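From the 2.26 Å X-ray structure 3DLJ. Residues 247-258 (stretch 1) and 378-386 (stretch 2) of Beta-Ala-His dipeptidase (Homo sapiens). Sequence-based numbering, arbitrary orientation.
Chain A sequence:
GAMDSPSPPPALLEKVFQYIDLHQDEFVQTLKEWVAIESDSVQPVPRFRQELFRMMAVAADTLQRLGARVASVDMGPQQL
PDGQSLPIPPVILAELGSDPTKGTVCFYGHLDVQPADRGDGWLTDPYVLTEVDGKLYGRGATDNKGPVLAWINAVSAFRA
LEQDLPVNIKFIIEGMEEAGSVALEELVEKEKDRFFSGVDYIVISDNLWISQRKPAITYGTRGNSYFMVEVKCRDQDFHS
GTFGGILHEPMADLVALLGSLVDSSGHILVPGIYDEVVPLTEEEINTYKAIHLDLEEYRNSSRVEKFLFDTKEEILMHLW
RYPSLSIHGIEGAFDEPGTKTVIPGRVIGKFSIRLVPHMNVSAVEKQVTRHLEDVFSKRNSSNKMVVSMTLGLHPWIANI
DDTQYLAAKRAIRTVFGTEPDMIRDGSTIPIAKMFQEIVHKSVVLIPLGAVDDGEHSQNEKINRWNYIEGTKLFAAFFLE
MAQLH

Stretch 1, residues 247-258: LHEPMADLVALL
Stretch 2, residues 378-386: KRNSSNKMV

A single buried carboxylate, that of Asp-253, gathers three side chains from the other stretch. Asp-253 OD1 accepts a hydrogen bond from Arg-379 NE at 2.7 Å (165° at the hydrogen), the core of a salt bridge to which Arg-379 NH1 adds a weak bond to the same OD1 at 3.3 Å. Asp-253 OD2 accepts from Ser-381 OG at 2.7 Å and from Asn-383 ND2 at 2.6 Å. Aspartate suits this place because both oxygens are acceptors on a short stem; with chi1 -71° (m) and chi2 -20°, a CA-to-CB bond that points sideways still brings the carboxylate to its donors.

Stretch 1 begins extended, with phi/psi of -104/150 at Leu-247 and -77/104 at His-248. Glu-249 (-83/124) is the N-cap residue, and a regular helix runs from Pro-250 to Leu-258, phi near -60° and psi near -45°. Stretch 2 leaves a helix at Asn-380, whose phi is positive (46/58), then passes through Ser-381 (-101/153), Ser-382 (-86/-11) and Asn-383 (-71/159) into a strand from Lys-384. In register, CA atoms lie 6.1 Å apart for His-248 and Ser-381, 6.8 Å for Pro-250 and Asn-383, and 7.7 Å for Asp-253 and Arg-379. The first two pairs advance together along both chains; the third steps forward in stretch 1 but back in stretch 2.

The CA-to-CB bond of Asn-383 (chi1 -65°, m; chi2 -33°) points toward stretch 1. Its amide nitrogen has two hydrogens to give: besides its bond to Asp-253 OD2, Asn-383 ND2 donates to the backbone His-248 O at 3.0 Å, tying the entry of the helix to the turn. Ser-381 (chi1 t) also uses its hydroxyl twice, since OG accepts from Asn-383 N at 3.1 Å while donating to Asp-253, which braces the turn around the carboxylate.

The His-248 ring (chi1 m, chi2 109°) lies against this turn. Ser-381 CA sits 3.9 Å from the ring centroid, 13° off the normal, a CH-pi contact over the face, and His-248 ND1 shares a hydrogen bond with Ser-382 OG at 3.2 Å, the serine being in rotamer p.

Arg-379 (m, t, p, then 82°) meets Asp-253 at the edge of its guanidinium, where the N-H bonds point, and offers a face to the helix. Over that face lie the small, apolar methyl of Ala-256, its CB 3.5 Å from Arg-379 NH2, and Ala-252 O, 3.6 Å from Arg-379 NH1.

One turn beyond Asp-253, the chemistry becomes apolar. Leu-257 (m, t) brings CD1 to 3.7 Å from SD of Met-385 (t, t, p), whose CA-to-CB bond points toward stretch 1 and whose chain is extended as far as SD, then turns at chi3. In all, 506 Å² is buried.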

ATOM      1  N   LEU A 247      27.774 -31.459   7.432  1.00 34.60           N
ATOM      2  CA  LEU A 247      27.814 -30.026   7.131  1.00 34.61           C
ATOM      3  C   LEU A 247      27.203 -29.134   8.193  1.00 34.93           C
ATOM      4  O   LEU A 247      26.277 -29.528   8.903  1.00 34.80           O
ATOM      5  CB  LEU A 247      27.092 -29.731   5.822  1.00 34.32           C
ATOM      6  CG  LEU A 247      27.562 -30.407   4.554  1.00 34.99           C
ATOM      7  CD1 LEU A 247      26.436 -30.301   3.553  1.00 33.96           C
ATOM      8  CD2 LEU A 247      28.893 -29.797   4.035  1.00 35.09           C
ATOM      9  N   HIS A 248      27.734 -27.918   8.288  1.00 35.79           N
ATOM     10  CA  HIS A 248      27.019 -26.806   8.875  1.00 36.33           C
ATOM     11  C   HIS A 248      26.044 -26.382   7.791  1.00 35.87           C
ATOM     12  O   HIS A 248      26.434 -25.763   6.789  1.00 36.33           O
ATOM     13  CB  HIS A 248      27.945 -25.629   9.150  1.00 37.53           C
ATOM     14  CG  HIS A 248      28.910 -25.854  10.272  1.00 39.94           C
ATOM     15  ND1 HIS A 248      30.263 -26.036  10.060  1.00 42.21           N
ATOM     16  CD2 HIS A 248      28.733 -25.864  11.615  1.00 41.86           C
ATOM     17  CE1 HIS A 248      30.871 -26.188  11.224  1.00 42.52           C
ATOM     18  NE2 HIS A 248      29.967 -26.083  12.184  1.00 42.24           N
ATOM     19  N   GLU A 249      24.781 -26.743   7.962  1.00 34.79           N
ATOM     20  CA  GLU A 249      23.794 -26.513   6.915  1.00 33.33           C
ATOM     21  C   GLU A 249      23.249 -25.086   6.954  1.00 32.62           C
ATOM     22  O   GLU A 249      22.744 -24.646   7.994  1.00 32.77           O
ATOM     23  CB  GLU A 249      22.668 -27.536   7.025  1.00 32.74           C
ATOM     24  CG  GLU A 249      23.146 -28.966   6.928  1.00 32.42           C
ATOM     25  CD  GLU A 249      21.992 -29.966   6.825  1.00 34.09           C
ATOM     26  OE1 GLU A 249      22.257 -31.184   6.857  1.00 35.00           O
ATOM     27  OE2 GLU A 249      20.815 -29.538   6.696  1.00 35.26           O
ATOM     28  N   PRO A 250      23.369 -24.353   5.823  1.00 32.19           N
ATOM     29  CA  PRO A 250      22.803 -23.009   5.706  1.00 32.52           C
ATOM     30  C   PRO A 250      21.384 -22.887   6.290  1.00 32.63           C
ATOM     31  O   PRO A 250      21.128 -21.929   7.015  1.00 32.83           O
ATOM     32  CB  PRO A 250      22.819 -22.764   4.177  1.00 31.95           C
ATOM     33  CG  PRO A 250      24.072 -23.469   3.762  1.00 30.66           C
ATOM     34  CD  PRO A 250      24.049 -24.749   4.569  1.00 31.57           C
ATOM     35  N   MET A 251      20.489 -23.844   5.987  1.00 33.55           N
ATOM     36  CA  MET A 251      19.114 -23.817   6.545  1.00 34.03           C
ATOM     37  C   MET A 251      19.074 -23.895   8.076  1.00 34.49           C
ATOM     38  O   MET A 251      18.241 -23.237   8.710  1.00 35.18           O
ATOM     39  CB  MET A 251      18.241 -24.918   5.970  1.00 33.17           C
ATOM     40  CG  MET A 251      17.632 -24.599   4.634  1.00 34.52           C
ATOM     41  SD  MET A 251      16.470 -23.219   4.623  1.00 38.04           S
ATOM     42  CE  MET A 251      14.970 -23.948   5.319  1.00 34.40           C
ATOM     43  N   ALA A 252      19.954 -24.700   8.672  1.00 34.64           N
ATOM     44  CA  ALA A 252      19.994 -24.817  10.126  1.00 35.03           C
ATOM     45  C   ALA A 252      20.414 -23.472  10.776  1.00 35.13           C
ATOM     46  O   ALA A 252      19.819 -23.067  11.754  1.00 36.42           O
ATOM     47  CB  ALA A 252      20.929 -25.977  10.559  1.00 34.26           C
ATOM     48  N   ASP A 253      21.432 -22.808  10.214  1.00 34.74           N
ATOM     49  CA  ASP A 253      21.878 -21.481  10.630  1.00 34.43           C
ATOM     50  C   ASP A 253      20.764 -20.418  10.446  1.00 33.78           C
ATOM     51  O   ASP A 253      20.462 -19.662  11.359  1.00 33.81           O
ATOM     52  CB  ASP A 253      23.144 -21.063   9.848  1.00 34.95           C
ATOM     53  CG  ASP A 253      24.405 -21.852  10.240  1.00 37.19           C
ATOM     54  OD1 ASP A 253      24.435 -22.453  11.337  1.00 39.85           O
ATOM     55  OD2 ASP A 253      25.389 -21.862   9.433  1.00 36.97           O
ATOM     56  N   LEU A 254      20.149 -20.384   9.268  1.00 32.53           N
ATOM     57  CA  LEU A 254      19.109 -19.397   8.980  1.00 32.44           C
ATOM     58  C   LEU A 254      17.901 -19.533   9.884  1.00 31.90           C
ATOM     59  O   LEU A 254      17.414 -18.531  10.425  1.00 32.95           O
ATOM     60  CB  LEU A 254      18.705 -19.420   7.489  1.00 32.70           C
ATOM     61  CG  LEU A 254      17.617 -18.436   7.024  1.00 32.77           C
ATOM     62  CD1 LEU A 254      18.035 -16.963   7.297  1.00 31.96           C
ATOM     63  CD2 LEU A 254      17.237 -18.632   5.555  1.00 31.07           C
ATOM     64  N   VAL A 255      17.441 -20.763  10.092  1.00 31.69           N
ATOM     65  CA  VAL A 255      16.330 -21.025  10.983  1.00 31.32           C
ATOM     66  C   VAL A 255      16.610 -20.588  12.438  1.00 31.97           C
ATOM     67  O   VAL A 255      15.712 -20.087  13.139  1.00 32.01           O
ATOM     68  CB  VAL A 255      15.875 -22.525  10.891  1.00 32.76           C
ATOM     69  CG1 VAL A 255      14.981 -22.885  12.043  1.00 29.56           C
ATOM     70  CG2 VAL A 255      15.181 -22.785   9.543  1.00 30.96           C
ATOM     71  N   ALA A 256      17.846 -20.774  12.884  1.00 31.82           N
ATOM     72  CA  ALA A 256      18.254 -20.292  14.192  1.00 32.35           C
ATOM     73  C   ALA A 256      18.315 -18.751  14.226  1.00 32.88           C
ATOM     74  O   ALA A 256      17.934 -18.137  15.213  1.00 33.40           O
ATOM     75  CB  ALA A 256      19.589 -20.897  14.592  1.00 31.42           C
ATOM     76  N   LEU A 257      18.809 -18.132  13.154  1.00 33.30           N
ATOM     77  CA  LEU A 257      18.795 -16.668  13.030  1.00 32.61           C
ATOM     78  C   LEU A 257      17.395 -16.089  13.045  1.00 32.50           C
ATOM     79  O   LEU A 257      17.111 -15.183  13.808  1.00 33.07           O
ATOM     80  CB  LEU A 257      19.529 -16.222  11.757  1.00 32.71           C
ATOM     81  CG  LEU A 257      21.043 -16.442  11.839  1.00 31.50           C
ATOM     82  CD1 LEU A 257      21.651 -16.338  10.468  1.00 28.29           C
ATOM     83  CD2 LEU A 257      21.678 -15.446  12.815  1.00 32.64           C
ATOM     84  N   LEU A 258      16.527 -16.614  12.197  1.00 33.23           N
ATOM     85  CA  LEU A 258      15.125 -16.192  12.149  1.00 34.07           C
ATOM     86  C   LEU A 258      14.362 -16.455  13.449  1.00 34.73           C
ATOM     87  O   LEU A 258      13.510 -15.655  13.843  1.00 36.01           O
ATOM     88  CB  LEU A 258      14.414 -16.894  10.979  1.00 33.64           C
ATOM     89  CG  LEU A 258      14.908 -16.591   9.556  1.00 34.21           C
ATOM     90  CD1 LEU A 258      14.103 -17.410   8.522  1.00 31.45           C
ATOM     91  CD2 LEU A 258      14.866 -15.084   9.243  1.00 32.18           C
ATOM     92  N   LYS A 378      27.963 -17.346  17.832  1.00 42.56           N
ATOM     93  CA  LYS A 378      27.761 -18.406  18.844  1.00 43.28           C
ATOM     94  C   LYS A 378      27.565 -19.819  18.285  1.00 43.37           C
ATOM     95  O   LYS A 378      27.702 -20.815  19.001  1.00 43.26           O
ATOM     96  CB  LYS A 378      26.572 -18.076  19.754  1.00 42.92           C
ATOM     97  CG  LYS A 378      26.905 -17.043  20.798  1.00 45.65           C
ATOM     98  CD  LYS A 378      25.683 -16.703  21.633  1.00 50.80           C
ATOM     99  CE  LYS A 378      25.793 -15.290  22.234  1.00 52.75           C
ATOM    100  NZ  LYS A 378      26.744 -15.206  23.381  1.00 54.13           N
ATOM    101  N   ARG A 379      27.237 -19.904  17.006  1.00 43.52           N
ATOM    102  CA  ARG A 379      27.048 -21.183  16.358  1.00 43.30           C
ATOM    103  C   ARG A 379      28.355 -21.858  15.929  1.00 43.74           C
ATOM    104  O   ARG A 379      28.364 -23.054  15.674  1.00 44.06           O
ATOM    105  CB  ARG A 379      26.093 -21.011  15.184  1.00 42.81           C
ATOM    106  CG  ARG A 379      24.670 -20.930  15.677  1.00 41.67           C
ATOM    107  CD  ARG A 379      23.663 -20.912  14.578  1.00 39.68           C
ATOM    108  NE  ARG A 379      23.526 -22.167  13.846  1.00 34.95           N
ATOM    109  CZ  ARG A 379      22.805 -23.206  14.249  1.00 38.80           C
ATOM    110  NH1 ARG A 379      22.717 -24.291  13.482  1.00 35.82           N
ATOM    111  NH2 ARG A 379      22.175 -23.170  15.414  1.00 39.54           N
ATOM    112  N   ASN A 380      29.452 -21.099  15.898  1.00 43.92           N
ATOM    113  CA  ASN A 380      30.740 -21.570  15.389  1.00 44.65           C
ATOM    114  C   ASN A 380      30.556 -22.301  14.043  1.00 44.12           C
ATOM    115  O   ASN A 380      30.908 -23.481  13.897  1.00 44.14           O
ATOM    116  CB  ASN A 380      31.484 -22.456  16.424  1.00 45.64           C
ATOM    117  CG  ASN A 380      31.796 -21.726  17.730  1.00 48.26           C
ATOM    118  OD1 ASN A 380      32.032 -20.517  17.747  1.00 51.24           O
ATOM    119  ND2 ASN A 380      31.819 -22.475  18.837  1.00 51.23           N
ATOM    120  N   SER A 381      29.986 -21.592  13.073  1.00 43.65           N
ATOM    121  CA  SER A 381      29.639 -22.177  11.784  1.00 42.69           C
ATOM    122  C   SER A 381      30.695 -21.792  10.754  1.00 42.58           C
ATOM    123  O   SER A 381      31.324 -20.761  10.894  1.00 42.99           O
ATOM    124  CB  SER A 381      28.265 -21.692  11.347  1.00 42.06           C
ATOM    125  OG  SER A 381      27.983 -22.032   9.999  1.00 40.39           O
ATOM    126  N   SER A 382      30.866 -22.619   9.724  1.00 42.25           N
ATOM    127  CA  SER A 382      31.804 -22.357   8.643  1.00 42.35           C
ATOM    128  C   SER A 382      31.161 -21.487   7.576  1.00 41.99           C
ATOM    129  O   SER A 382      31.834 -21.006   6.668  1.00 41.96           O
ATOM    130  CB  SER A 382      32.259 -23.681   8.020  1.00 43.29           C
ATOM    131  OG  SER A 382      31.166 -24.407   7.447  1.00 45.43           O
ATOM    132  N   ASN A 383      29.841 -21.307   7.673  1.00 41.45           N
ATOM    133  CA  ASN A 383      29.096 -20.500   6.701  1.00 39.99           C
ATOM    134  C   ASN A 383      29.381 -19.013   6.826  1.00 39.06           C
ATOM    135  O   ASN A 383      29.849 -18.530   7.845  1.00 38.93           O
ATOM    136  CB  ASN A 383      27.586 -20.788   6.819  1.00 39.88           C
ATOM    137  CG  ASN A 383      27.247 -22.204   6.447  1.00 39.45           C
ATOM    138  OD1 ASN A 383      27.897 -22.789   5.579  1.00 41.42           O
ATOM    139  ND2 ASN A 383      26.234 -22.775   7.096  1.00 37.20           N
ATOM    140  N   LYS A 384      29.100 -18.305   5.756  1.00 38.78           N
ATOM    141  CA  LYS A 384      29.189 -16.857   5.724  1.00 39.20           C
ATOM    142  C   LYS A 384      27.784 -16.284   5.903  1.00 38.51           C
ATOM    143  O   LYS A 384      26.824 -16.801   5.361  1.00 37.26           O
ATOM    144  CB  LYS A 384      29.838 -16.417   4.403  1.00 39.22           C
ATOM    145  CG  LYS A 384      29.541 -14.992   3.961  1.00 42.12           C
ATOM    146  N   MET A 385      27.653 -15.250   6.719  1.00 38.91           N
ATOM    147  CA  MET A 385      26.380 -14.571   6.808  1.00 38.91           C
ATOM    148  C   MET A 385      26.482 -13.134   6.336  1.00 38.64           C
ATOM    149  O   MET A 385      27.375 -12.402   6.732  1.00 38.64           O
ATOM    150  CB  MET A 385      25.807 -14.621   8.212  1.00 38.67           C
ATOM    151  CG  MET A 385      24.486 -13.858   8.319  1.00 38.73           C
ATOM    152  SD  MET A 385      24.056 -13.547  10.021  1.00 41.00           S
ATOM    153  CE  MET A 385      25.304 -12.361  10.495  1.00 40.09           C
ATOM    154  N   VAL A 386      25.544 -12.738   5.489  1.00 38.49           N
ATOM    155  CA  VAL A 386      25.390 -11.339   5.132  1.00 37.96           C
ATOM    156  C   VAL A 386      23.978 -10.821   5.482  1.00 37.86           C
ATOM    157  O   VAL A 386      22.972 -11.312   4.956  1.00 37.80           O
ATOM    158  CB  VAL A 386      25.676 -11.101   3.634  1.00 37.64           C
ATOM    159  CG1 VAL A 386      25.625  -9.597   3.311  1.00 36.37           C
ATOM    160  CG2 VAL A 386      27.028 -11.694   3.255  1.00 38.97           C
TER